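Local coordinates for P35 (Autographa californica nucleopolyhedrovirus, PDB 1P35), which inhibits host caspases, blocking the insect cell's apoptotic response to viral infection, and also suppresses the host RNA interference antiviral response, at residues V2-V6 and A131-C136; P5-D9 and N35-T39; F95-Y100 and E159-V165; F181-I185 and L288-V292. All coordinates share one frame. Residue numbers count along the deposited sequence, not the author numbering.

Contact 1. Residues V2-V6 and A131-C136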
loop_
_atom_site.group_PDB
_atom_site.type_symbol
_atom_site.label_atom_id
_atom_site.label_comp_id
_atom_site.label_asym_id
_atom_site.label_seq_id
_atom_site.Cartn_x
_atom_site.Cartn_y
_atom_site.Cartn_z
ATOM N N VAL A 2 8.348 -12.987 -23.686
ATOM C CA VAL A 2 9.359 -13.784 -24.433
ATOM C C VAL A 2 10.572 -12.923 -24.163
ATOM O O VAL A 2 10.767 -11.856 -24.769
ATOM C CB VAL A 2 9.034 -13.809 -25.945
ATOM C CG1 VAL A 2 10.036 -14.624 -26.699
ATOM C CG2 VAL A 2 7.627 -14.328 -26.133
ATOM N N ILE A 3 11.344 -13.346 -23.190
ATOM C CA ILE A 3 12.507 -12.567 -22.773
ATOM C C ILE A 3 13.844 -12.991 -23.341
ATOM O O ILE A 3 14.125 -14.175 -23.485
ATOM C CB ILE A 3 12.553 -12.553 -21.243
ATOM C CG1 ILE A 3 11.250 -11.907 -20.732
ATOM C CG2 ILE A 3 13.779 -11.814 -20.732
ATOM C CD1 ILE A 3 11.176 -11.749 -19.207
ATOM N N PHE A 4 14.667 -12.000 -23.664
ATOM C CA PHE A 4 16.008 -12.227 -24.216
ATOM C C PHE A 4 16.908 -11.222 -23.530
ATOM O O PHE A 4 16.482 -10.110 -23.247
ATOM C CB PHE A 4 16.052 -11.925 -25.728
ATOM C CG PHE A 4 17.428 -12.049 -26.329
ATOM C CD1 PHE A 4 17.904 -13.285 -26.743
ATOM C CD2 PHE A 4 18.306 -10.954 -26.330
ATOM C CE1 PHE A 4 19.249 -13.441 -27.136
ATOM C CE2 PHE A 4 19.654 -11.085 -26.717
ATOM C CZ PHE A 4 20.126 -12.340 -27.116
ATOM N N PRO A 5 18.133 -11.603 -23.162
ATOM C CA PRO A 5 18.888 -12.854 -23.197
ATOM C C PRO A 5 18.045 -13.919 -22.506
ATOM O O PRO A 5 17.243 -13.587 -21.647
ATOM C CB PRO A 5 20.112 -12.516 -22.364
ATOM C CG PRO A 5 20.359 -11.071 -22.749
ATOM C CD PRO A 5 18.957 -10.522 -22.591
ATOM N N VAL A 6 18.252 -15.190 -22.835
ATOM C CA VAL A 6 17.435 -16.232 -22.225
ATOM C C VAL A 6 17.762 -16.630 -20.780
ATOM O O VAL A 6 16.990 -17.337 -20.131
ATOM C CB VAL A 6 17.415 -17.491 -23.113
ATOM C CG1 VAL A 6 16.686 -17.182 -24.430
ATOM C CG2 VAL A 6 18.851 -17.952 -23.383
ATOM N N ALA A 131 20.271 -17.688 -30.496
ATOM C CA ALA A 131 19.492 -18.022 -29.309
ATOM C C ALA A 131 18.087 -17.420 -29.453
ATOM O O ALA A 131 17.069 -18.114 -29.276
ATOM C CB ALA A 131 20.174 -17.485 -28.091
ATOM N N TYR A 132 18.065 -16.135 -29.810
ATOM C CA TYR A 132 16.844 -15.396 -30.040
ATOM C C TYR A 132 15.935 -16.060 -31.094
ATOM O O TYR A 132 14.726 -16.218 -30.880
ATOM C CB TYR A 132 17.176 -13.956 -30.482
ATOM C CG TYR A 132 15.914 -13.141 -30.744
ATOM C CD1 TYR A 132 15.258 -13.224 -31.959
ATOM C CD2 TYR A 132 15.333 -12.382 -29.747
ATOM C CE1 TYR A 132 14.047 -12.588 -32.181
ATOM C CE2 TYR A 132 14.095 -11.725 -29.967
ATOM C CZ TYR A 132 13.461 -11.849 -31.191
ATOM O OH TYR A 132 12.198 -11.274 -31.408
ATOM N N GLU A 133 16.508 -16.407 -32.242
ATOM C CA GLU A 133 15.751 -17.024 -33.331
ATOM C C GLU A 133 15.259 -18.413 -32.946
ATOM O O GLU A 133 14.210 -18.884 -33.429
ATOM C CB GLU A 133 16.605 -17.096 -34.619
ATOM C CG GLU A 133 15.994 -17.937 -35.755
ATOM C CD GLU A 133 16.640 -17.667 -37.113
ATOM O OE1 GLU A 133 17.880 -17.585 -37.154
ATOM O OE2 GLU A 133 15.911 -17.558 -38.133
ATOM N N LYS A 134 16.007 -19.072 -32.074
ATOM C CA LYS A 134 15.606 -20.407 -31.623
ATOM C C LYS A 134 14.593 -20.384 -30.472
ATOM O O LYS A 134 13.619 -21.134 -30.472
ATOM C CB LYS A 134 16.805 -21.199 -31.130
ATOM C CG LYS A 134 16.411 -22.653 -30.780
ATOM C CD LYS A 134 17.618 -23.431 -30.286
ATOM C CE LYS A 134 17.311 -24.918 -30.132
ATOM N NZ LYS A 134 18.548 -25.572 -29.598
ATOM N N TYR A 135 14.812 -19.507 -29.498
ATOM C CA TYR A 135 13.947 -19.526 -28.336
ATOM C C TYR A 135 12.872 -18.461 -28.210
ATOM O O TYR A 135 11.888 -18.677 -27.502
ATOM C CB TYR A 135 14.812 -19.519 -27.082
ATOM C CG TYR A 135 15.748 -20.706 -27.002
ATOM C CD1 TYR A 135 15.245 -22.008 -26.858
ATOM C CD2 TYR A 135 17.135 -20.523 -26.998
ATOM C CE1 TYR A 135 16.107 -23.115 -26.695
ATOM C CE2 TYR A 135 18.013 -21.610 -26.842
ATOM C CZ TYR A 135 17.486 -22.901 -26.685
ATOM O OH TYR A 135 18.330 -23.958 -26.497
ATOM N N CYS A 136 13.072 -17.330 -28.888
ATOM C CA CYS A 136 12.153 -16.214 -28.835
ATOM C C CYS A 136 11.306 -16.018 -30.097
ATOM O O CYS A 136 10.078 -15.974 -30.013
ATOM C CB CYS A 136 12.939 -14.926 -28.574
ATOM S SG CYS A 136 14.015 -14.957 -27.079
#
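Aromatic, sulfur and aliphatic groups join the N-terminal strand 2-4 to the last turn of helix 126-135, and no hydrogen bond crosses between the two segments. The ring pair is an offset edge-to-face stack: the edge of Y132 is directed at the face of F4, with centroids 5.9 Å apart and planes at 69°. A second aromatic, Y123, meets F4 edge-to-face, and F114 of helix 110-120 packs on Y132, so the pair belongs to a larger aromatic cluster. Apolar packing extends the contact along the strand. F4 CD1 lies 3.9 Å from Y132 CB and F4 CE1 4.3 Å from A131 CB. At the other end V2 CG1 approaches C136 CB to 3.5 Å. The thiol of C136 sits among several partners, with SG 3.9 Å from F4 CB, 3.7 Å from the backbone O of I3 and 4.4 Å from V6 CG1. After the cis peptide before P5, V6 again points its CB toward the helix, and its CG1 reaches Y135 CB at 4.0 Å. The polar end of Y135 turns to a different partner, as its OH is hydrogen-bonded to D187. The backbones of V2 and F4 bond instead to M45 and L43 of strand 42-48. Between these segments, then, helix end and first strand are joined by apolar and aromatic packing, while their hydrogen bonds go to other partners.

Contact 2. Residues P5-D9 and N35-T39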
loop_
_atom_site.group_PDB
_atom_site.type_symbol
_atom_site.label_atom_id
_atom_site.label_comp_id
_atom_site.label_asym_id
_atom_site.label_seq_id
_atom_site.Cartn_x
_atom_site.Cartn_y
_atom_site.Cartn_z
ATOM N N PRO A 5 18.133 -11.603 -23.162
ATOM C CA PRO A 5 18.888 -12.854 -23.197
ATOM C C PRO A 5 18.045 -13.919 -22.506
ATOM O O PRO A 5 17.243 -13.587 -21.647
ATOM C CB PRO A 5 20.112 -12.516 -22.364
ATOM C CG PRO A 5 20.359 -11.071 -22.749
ATOM C CD PRO A 5 18.957 -10.522 -22.591
ATOM N N VAL A 6 18.252 -15.190 -22.835
ATOM C CA VAL A 6 17.435 -16.232 -22.225
ATOM C C VAL A 6 17.762 -16.630 -20.780
ATOM O O VAL A 6 16.990 -17.337 -20.131
ATOM C CB VAL A 6 17.415 -17.491 -23.113
ATOM C CG1 VAL A 6 16.686 -17.182 -24.430
ATOM C CG2 VAL A 6 18.851 -17.952 -23.383
ATOM N N GLU A 7 18.899 -16.192 -20.267
ATOM C CA GLU A 7 19.238 -16.513 -18.883
ATOM C C GLU A 7 18.151 -15.888 -17.979
ATOM O O GLU A 7 17.374 -16.586 -17.341
ATOM C CB GLU A 7 20.618 -15.917 -18.538
ATOM C CG GLU A 7 20.696 -14.396 -18.788
ATOM C CD GLU A 7 22.056 -13.775 -18.526
ATOM O OE1 GLU A 7 22.557 -13.907 -17.387
ATOM O OE2 GLU A 7 22.608 -13.145 -19.460
ATOM N N ILE A 8 18.121 -14.555 -17.992
ATOM C CA ILE A 8 17.224 -13.700 -17.231
ATOM C C ILE A 8 16.170 -14.353 -16.364
ATOM O O ILE A 8 15.332 -15.079 -16.863
ATOM C CB ILE A 8 16.499 -12.698 -18.150
ATOM C CG1 ILE A 8 17.518 -11.873 -18.929
ATOM C CG2 ILE A 8 15.634 -11.766 -17.295
ATOM C CD1 ILE A 8 18.397 -11.047 -18.027
ATOM N N ASP A 9 16.202 -14.028 -15.070
ATOM C CA ASP A 9 15.266 -14.545 -14.095
ATOM C C ASP A 9 14.237 -13.466 -13.730
ATOM O O ASP A 9 14.587 -12.371 -13.322
ATOM C CB ASP A 9 16.025 -15.002 -12.847
ATOM C CG ASP A 9 15.408 -16.229 -12.217
ATOM O OD1 ASP A 9 14.321 -16.107 -11.602
ATOM O OD2 ASP A 9 15.999 -17.325 -12.371
ATOM N N ASN A 35 18.337 -10.127 -12.293
ATOM C CA ASN A 35 19.783 -9.999 -12.592
ATOM C C ASN A 35 20.486 -8.672 -12.245
ATOM O O ASN A 35 19.912 -7.591 -12.388
ATOM C CB ASN A 35 20.009 -10.306 -14.066
ATOM C CG ASN A 35 19.475 -11.657 -14.443
ATOM O OD1 ASN A 35 18.299 -11.964 -14.195
ATOM N ND2 ASN A 35 20.322 -12.482 -15.039
ATOM N N THR A 36 21.738 -8.768 -11.790
ATOM C CA THR A 36 22.535 -7.576 -11.432
ATOM C C THR A 36 23.691 -7.344 -12.396
ATOM O O THR A 36 24.110 -6.202 -12.601
ATOM C CB THR A 36 23.182 -7.645 -10.009
ATOM O OG1 THR A 36 23.966 -8.839 -9.889
ATOM C CG2 THR A 36 22.131 -7.564 -8.918
ATOM N N GLN A 37 24.216 -8.428 -12.960
ATOM C CA GLN A 37 25.326 -8.342 -13.902
ATOM C C GLN A 37 24.937 -7.446 -15.089
ATOM O O GLN A 37 25.254 -6.257 -15.107
ATOM C CB GLN A 37 25.715 -9.752 -14.397
ATOM C CG GLN A 37 24.610 -10.539 -15.153
ATOM C CD GLN A 37 23.510 -11.105 -14.253
ATOM O OE1 GLN A 37 23.297 -10.628 -13.133
ATOM N NE2 GLN A 37 22.787 -12.119 -14.759
ATOM N N LEU A 38 24.232 -8.041 -16.051
ATOM C CA LEU A 38 23.735 -7.402 -17.270
ATOM C C LEU A 38 24.381 -6.094 -17.706
ATOM O O LEU A 38 24.207 -5.045 -17.079
ATOM C CB LEU A 38 22.222 -7.204 -17.168
ATOM C CG LEU A 38 21.394 -8.465 -16.929
ATOM C CD1 LEU A 38 19.926 -8.075 -16.798
ATOM C CD2 LEU A 38 21.622 -9.456 -18.057
ATOM N N THR A 39 25.118 -6.172 -18.808
ATOM C CA THR A 39 25.776 -4.998 -19.379
ATOM C C THR A 39 24.977 -4.505 -20.602
ATOM O O THR A 39 25.138 -3.367 -21.036
ATOM C CB THR A 39 27.231 -5.334 -19.778
ATOM O OG1 THR A 39 27.224 -6.404 -20.724
ATOM C CG2 THR A 39 28.021 -5.779 -18.552
#
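Two irregular loops meet here at the open end of the β-hairpin formed by strands 10-21 and 24-33: residues 5-9 lead into its first strand and residues 35-39 leave its second. A backbone hydrogen bond between D9 and M34 adjoins the contact. Beside it the amide of N35 continues the pairing with a side chain, D9 N donating to N35 OD1 over 3.1 Å in a nearly straight bond (176° at the hydrogen). The other crossing bond is made by side chains at both ends, Q37 NE2 donating to the carboxylate atom E7 OE1 at 3.2 Å. The second end of the Q37 amide is also engaged, since Q37 OE1 accepts a weak bond from T36 N at 2.8 Å within its own loop. N35 ND2 is less well placed: it lies 3.5 Å from E7 OE1 and 2.5 Å from Q37 NE2, and the latter approach brings two modelled donors together and is no hydrogen bond. E7 OE2, meanwhile, faces carbon, 4.1 Å from L38 CD2. Beneath this polar, largely exposed layer lies an apolar one, where two buried side chains touch with I8 CD1 3.6 Å from L38 CD1.

Contact 3. Residues F95-Y100 and E159-V165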
loop_
_atom_site.group_PDB
_atom_site.type_symbol
_atom_site.label_atom_id
_atom_site.label_comp_id
_atom_site.label_asym_id
_atom_site.label_seq_id
_atom_site.Cartn_x
_atom_site.Cartn_y
_atom_site.Cartn_z
ATOM N N PHE A 95 12.239 1.294 -3.773
ATOM C CA PHE A 95 12.791 1.326 -5.112
ATOM C C PHE A 95 11.779 1.925 -6.091
ATOM O O PHE A 95 10.624 1.487 -6.141
ATOM C CB PHE A 95 13.183 -0.083 -5.563
ATOM C CG PHE A 95 14.161 -0.789 -4.655
ATOM C CD1 PHE A 95 15.537 -0.592 -4.801
ATOM C CD2 PHE A 95 13.718 -1.772 -3.756
ATOM C CE1 PHE A 95 16.468 -1.369 -4.091
ATOM C CE2 PHE A 95 14.635 -2.567 -3.032
ATOM C CZ PHE A 95 16.017 -2.361 -3.209
ATOM N N LYS A 96 12.197 2.927 -6.864
ATOM C CA LYS A 96 11.260 3.517 -7.813
ATOM C C LYS A 96 11.049 2.600 -9.017
ATOM O O LYS A 96 11.947 1.866 -9.410
ATOM C CB LYS A 96 11.748 4.877 -8.334
ATOM C CG LYS A 96 13.008 4.822 -9.209
ATOM C CD LYS A 96 13.305 6.198 -9.845
ATOM C CE LYS A 96 14.790 6.346 -10.219
ATOM N NZ LYS A 96 15.308 5.267 -11.105
ATOM N N ASP A 97 9.853 2.642 -9.584
ATOM C CA ASP A 97 9.573 1.855 -10.779
ATOM C C ASP A 97 10.483 2.211 -11.960
ATOM O O ASP A 97 10.780 3.394 -12.192
ATOM C CB ASP A 97 8.130 2.083 -11.251
ATOM C CG ASP A 97 7.098 1.701 -10.213
ATOM O OD1 ASP A 97 7.340 0.742 -9.439
ATOM O OD2 ASP A 97 6.028 2.350 -10.188
ATOM N N GLU A 98 10.927 1.194 -12.708
ATOM C CA GLU A 98 11.732 1.437 -13.907
ATOM C C GLU A 98 10.756 1.275 -15.089
ATOM O O GLU A 98 9.776 0.546 -14.983
ATOM C CB GLU A 98 12.875 0.436 -14.041
ATOM C CG GLU A 98 13.996 0.548 -13.041
ATOM C CD GLU A 98 14.887 1.724 -13.306
ATOM O OE1 GLU A 98 14.406 2.871 -13.203
ATOM O OE2 GLU A 98 16.070 1.503 -13.630
ATOM N N HIS A 99 11.012 1.957 -16.203
ATOM C CA HIS A 99 10.131 1.845 -17.345
ATOM C C HIS A 99 10.785 1.253 -18.572
ATOM O O HIS A 99 11.888 1.653 -18.959
ATOM C CB HIS A 99 9.546 3.211 -17.688
ATOM C CG HIS A 99 8.736 3.799 -16.579
ATOM N ND1 HIS A 99 9.306 4.321 -15.434
ATOM C CD2 HIS A 99 7.398 3.914 -16.417
ATOM C CE1 HIS A 99 8.353 4.737 -14.621
ATOM N NE2 HIS A 99 7.185 4.503 -15.194
ATOM N N TYR A 100 10.133 0.252 -19.157
ATOM C CA TYR A 100 10.677 -0.303 -20.358
ATOM C C TYR A 100 10.433 0.738 -21.464
ATOM O O TYR A 100 9.461 1.495 -21.418
ATOM C CB TYR A 100 9.966 -1.579 -20.793
ATOM C CG TYR A 100 10.201 -2.832 -19.947
ATOM C CD1 TYR A 100 9.429 -3.110 -18.818
ATOM C CD2 TYR A 100 11.121 -3.770 -20.348
ATOM C CE1 TYR A 100 9.574 -4.312 -18.129
ATOM C CE2 TYR A 100 11.274 -4.973 -19.671
ATOM C CZ TYR A 100 10.505 -5.246 -18.570
ATOM O OH TYR A 100 10.668 -6.461 -17.929
ATOM N N GLU A 159 17.770 -0.925 -10.916
ATOM C CA GLU A 159 17.998 -1.462 -9.592
ATOM C C GLU A 159 17.222 -2.772 -9.343
ATOM O O GLU A 159 15.989 -2.847 -9.488
ATOM C CB GLU A 159 17.659 -0.402 -8.545
ATOM C CG GLU A 159 18.855 0.007 -7.698
ATOM C CD GLU A 159 19.434 -1.170 -6.898
ATOM O OE1 GLU A 159 18.885 -2.300 -6.992
ATOM O OE2 GLU A 159 20.441 -0.965 -6.172
ATOM N N ASN A 160 17.985 -3.800 -8.990
ATOM C CA ASN A 160 17.496 -5.142 -8.682
ATOM C C ASN A 160 16.068 -5.199 -8.105
ATOM O O ASN A 160 15.150 -5.779 -8.691
ATOM C CB ASN A 160 18.463 -5.774 -7.678
ATOM C CG ASN A 160 18.488 -7.290 -7.759
ATOM O OD1 ASN A 160 18.775 -7.876 -8.807
ATOM N ND2 ASN A 160 18.205 -7.933 -6.647
ATOM N N GLY A 161 15.884 -4.591 -6.945
ATOM C CA GLY A 161 14.580 -4.623 -6.324
ATOM C C GLY A 161 13.432 -3.825 -6.916
ATOM O O GLY A 161 12.382 -3.790 -6.315
ATOM N N SER A 162 13.619 -3.186 -8.062
ATOM C CA SER A 162 12.554 -2.437 -8.717
ATOM C C SER A 162 11.513 -3.252 -9.502
ATOM O O SER A 162 11.825 -4.326 -9.999
ATOM C CB SER A 162 13.151 -1.453 -9.757
ATOM O OG SER A 162 13.796 -0.359 -9.161
ATOM N N ASN A 163 10.290 -2.713 -9.608
ATOM C CA ASN A 163 9.289 -3.277 -10.507
ATOM C C ASN A 163 9.656 -2.612 -11.840
ATOM O O ASN A 163 10.030 -1.399 -11.849
ATOM C CB ASN A 163 7.865 -2.839 -10.166
ATOM C CG ASN A 163 7.279 -3.606 -8.980
ATOM O OD1 ASN A 163 7.235 -4.828 -8.972
ATOM N ND2 ASN A 163 6.821 -2.874 -7.991
ATOM N N GLN A 164 9.583 -3.379 -12.941
ATOM C CA GLN A 164 9.877 -2.853 -14.272
ATOM C C GLN A 164 8.489 -2.719 -14.854
ATOM O O GLN A 164 7.759 -3.697 -14.880
ATOM C CB GLN A 164 10.695 -3.815 -15.111
ATOM C CG GLN A 164 11.749 -4.592 -14.334
ATOM C CD GLN A 164 12.636 -3.713 -13.535
ATOM O OE1 GLN A 164 12.845 -2.544 -13.881
ATOM N NE2 GLN A 164 13.197 -4.263 -12.463
ATOM N N VAL A 165 8.118 -1.525 -15.332
ATOM C CA VAL A 165 6.749 -1.318 -15.772
ATOM C C VAL A 165 6.591 -0.707 -17.167
ATOM O O VAL A 165 7.547 -0.174 -17.751
ATOM C CB VAL A 165 6.009 -0.449 -14.709
ATOM C CG1 VAL A 165 6.352 -0.952 -13.284
ATOM C CG2 VAL A 165 6.493 1.032 -14.788
HETATM O O HOH W 1 9.621 -0.282 -8.039
#
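F95, in the m rotamer, lays its ring over G161, whose CA is 3.9 Å from the ring centroid and 13° off its normal; a CB at G161 would collide with the ring, so this CH-pi contact depends on glycine. The m rotamer of S162 directs OG to K96 O, a hydrogen bond of 2.9 Å. A water links F95 O, D97 OD1 and N163 N, bridging the backbones just before they pair. K96 takes p at chi1, and E98 folds back with m at chi1 and chi2, giving a salt bridge of 3.3 Å between K96 NZ and E98 OE1, weak as a hydrogen bond. Q164, m at chi1 and chi2, brings OE1 to 3.0 Å from E98 CB; this buried oxygen has no polar partner. H99, also m, places its ring face over V165 CG2, whereas Y100 brings CE1 to 3.3 Å from Q164 CB and bonds N31 through its OH. E98 N to N163 O (2.9 Å), V165 N to E98 O (2.7 Å) and Y100 N to V165 O (3.0 Å) set the register. D86 of the second subunit accepts a bond from K96 N. The arrangement is a parallel β-pairing of strands 98-106 and 164-170, within a mixed sheet of mostly antiparallel pairs.

Contact 4. Residues F181-I185 and L288-V292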
loop_
_atom_site.group_PDB
_atom_site.type_symbol
_atom_site.label_atom_id
_atom_site.label_comp_id
_atom_site.label_asym_id
_atom_site.label_seq_id
_atom_site.Cartn_x
_atom_site.Cartn_y
_atom_site.Cartn_z
ATOM N N PHE A 181 0.779 -14.405 -21.822
ATOM C CA PHE A 181 1.307 -15.303 -20.799
ATOM C C PHE A 181 2.511 -16.090 -21.273
ATOM O O PHE A 181 3.315 -16.532 -20.449
ATOM C CB PHE A 181 0.229 -16.304 -20.327
ATOM C CG PHE A 181 -0.892 -15.676 -19.569
ATOM C CD1 PHE A 181 -0.640 -14.810 -18.524
ATOM C CD2 PHE A 181 -2.217 -15.993 -19.874
ATOM C CE1 PHE A 181 -1.682 -14.266 -17.774
ATOM C CE2 PHE A 181 -3.273 -15.448 -19.131
ATOM C CZ PHE A 181 -2.992 -14.579 -18.067
ATOM N N ALA A 182 2.655 -16.295 -22.582
ATOM C CA ALA A 182 3.779 -17.121 -23.058
ATOM C C ALA A 182 5.197 -16.604 -22.751
ATOM O O ALA A 182 5.463 -15.373 -22.673
ATOM C CB ALA A 182 3.641 -17.399 -24.603
ATOM N N HIS A 183 6.104 -17.565 -22.601
ATOM C CA HIS A 183 7.503 -17.275 -22.285
ATOM C C HIS A 183 8.348 -17.655 -23.496
ATOM O O HIS A 183 7.841 -18.300 -24.457
ATOM C CB HIS A 183 7.993 -18.145 -21.112
ATOM C CG HIS A 183 7.064 -18.174 -19.930
ATOM N ND1 HIS A 183 7.181 -17.312 -18.865
ATOM C CD2 HIS A 183 6.002 -18.966 -19.656
ATOM C CE1 HIS A 183 6.236 -17.573 -17.982
ATOM N NE2 HIS A 183 5.505 -18.573 -18.437
ATOM N N GLU A 184 9.621 -17.241 -23.473
ATOM C CA GLU A 184 10.506 -17.673 -24.524
ATOM C C GLU A 184 10.638 -19.218 -24.297
ATOM O O GLU A 184 10.498 -19.713 -23.176
ATOM C CB GLU A 184 11.867 -17.047 -24.360
ATOM C CG GLU A 184 12.540 -17.426 -23.089
ATOM C CD GLU A 184 12.123 -16.575 -21.892
ATOM O OE1 GLU A 184 11.054 -15.942 -21.904
ATOM O OE2 GLU A 184 12.874 -16.562 -20.912
ATOM N N ILE A 185 10.918 -19.971 -25.349
ATOM C CA ILE A 185 11.081 -21.439 -25.222
ATOM C C ILE A 185 12.322 -21.788 -24.391
ATOM O O ILE A 185 13.259 -20.982 -24.354
ATOM C CB ILE A 185 11.252 -22.052 -26.623
ATOM C CG1 ILE A 185 10.078 -21.620 -27.507
ATOM C CG2 ILE A 185 11.339 -23.586 -26.548
ATOM C CD1 ILE A 185 10.251 -21.998 -28.981
ATOM N N LEU A 288 2.330 -26.437 -21.158
ATOM C CA LEU A 288 1.698 -25.523 -22.116
ATOM C C LEU A 288 2.400 -24.160 -21.934
ATOM O O LEU A 288 2.417 -23.619 -20.832
ATOM C CB LEU A 288 0.187 -25.292 -21.792
ATOM C CG LEU A 288 -0.940 -26.092 -22.454
ATOM C CD1 LEU A 288 -2.298 -25.649 -21.901
ATOM C CD2 LEU A 288 -0.912 -25.867 -23.977
ATOM N N ASN A 289 2.948 -23.618 -23.005
ATOM C CA ASN A 289 3.605 -22.312 -22.976
ATOM C C ASN A 289 2.903 -21.484 -24.019
ATOM O O ASN A 289 3.343 -21.425 -25.163
ATOM C CB ASN A 289 5.081 -22.424 -23.366
ATOM C CG ASN A 289 5.740 -21.060 -23.427
ATOM O OD1 ASN A 289 5.466 -20.202 -22.592
ATOM N ND2 ASN A 289 6.617 -20.861 -24.388
ATOM N N LYS A 290 1.780 -20.879 -23.665
ATOM C CA LYS A 290 1.035 -20.108 -24.643
ATOM C C LYS A 290 0.278 -18.850 -24.134
ATOM O O LYS A 290 0.077 -18.666 -22.927
ATOM C CB LYS A 290 0.057 -21.060 -25.380
ATOM C CG LYS A 290 -0.891 -21.813 -24.488
ATOM C CD LYS A 290 -1.954 -22.637 -25.270
ATOM C CE LYS A 290 -3.015 -21.790 -25.964
ATOM N NZ LYS A 290 -4.062 -22.636 -26.627
ATOM N N ASN A 291 -0.115 -17.972 -25.068
ATOM C CA ASN A 291 -0.903 -16.795 -24.688
ATOM C C ASN A 291 -2.388 -17.224 -24.629
ATOM O O ASN A 291 -2.765 -18.285 -25.089
ATOM C CB ASN A 291 -0.727 -15.673 -25.748
ATOM C CG ASN A 291 0.728 -15.237 -25.878
ATOM O OD1 ASN A 291 1.433 -15.145 -24.865
ATOM N ND2 ASN A 291 1.173 -14.939 -27.103
ATOM N N VAL A 292 -3.219 -16.385 -24.044
ATOM C CA VAL A 292 -4.649 -16.644 -23.989
ATOM C C VAL A 292 -5.158 -15.620 -24.995
ATOM O O VAL A 292 -4.763 -14.458 -24.940
ATOM C CB VAL A 292 -5.200 -16.373 -22.576
ATOM C CG1 VAL A 292 -6.687 -16.167 -22.619
ATOM C CG2 VAL A 292 -4.835 -17.536 -21.662
HETATM O O HOH W 2 3.898 -13.990 -24.738
#
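The two segments run roughly antiparallel, their end-to-end directions 153° apart, and come closest at A182 and K290 (CA atoms 4.4 Å apart) and at F181 and N291 (CA atoms 4.7 Å apart); the first is extended from A182 onward. Despite this strand-like spacing, no hydrogen bond joins main chain to main chain: A182 N stays 3.5 Å from K290 O. Two asparagine side chains supply the pairing instead. N289, with chi1 at t, presents both ends of its amide to the backbone of H183, OD1 accepting from H183 N at 2.7 Å and ND2 donating to H183 O at 2.8 Å. This two-point grip imitates the bonding of a neighbouring β-strand. N291 OD1 accepts from A182 N at 2.8 Å and from a water at 2.7 Å, and the same water donates to A182 O at 2.9 Å. At the far end apolar groups take over, F181 CD2 lying 3.5 Å from V292 CG2. The ring of H183, edge-on to N289 OD1 through CD2 at 3.2 Å, also packs edge-to-face with Y193, while K290 turns away to a salt bridge with E211 on helix 206-215. V292 is backbone-bonded to V179, so the contact prolongs the small antiparallel pair of strands 176-179 and 292-295. It is a loop-to-loop continuation of a two-stranded β-sheet, with asparagine amides in place of strand hydrogen bonds.

Overall arrangement
Contacts 1 and 2 start from the same N-terminal segment, sharing P5 and V6 and touching through I3 and I8, yet differ in character: contact 1 is a buried, apolar seam without hydrogen bonds, contact 2 a partly buried junction, polar at the surface, over a small apolar patch. Contact 4, nearest the chain's centre and partly buried with no exposed touching residue, relies on asparagine amides meeting backbone. It joins contact 1 directly, E184 OE1 taking a hydrogen bond from I3 N and the backbones of Y135 and I185 bonding. Contact 3, partly buried with four exposed residues, alone has regular β-pairing between its segments and alone reaches the second subunit; it touches contact 2 through N160 and T36.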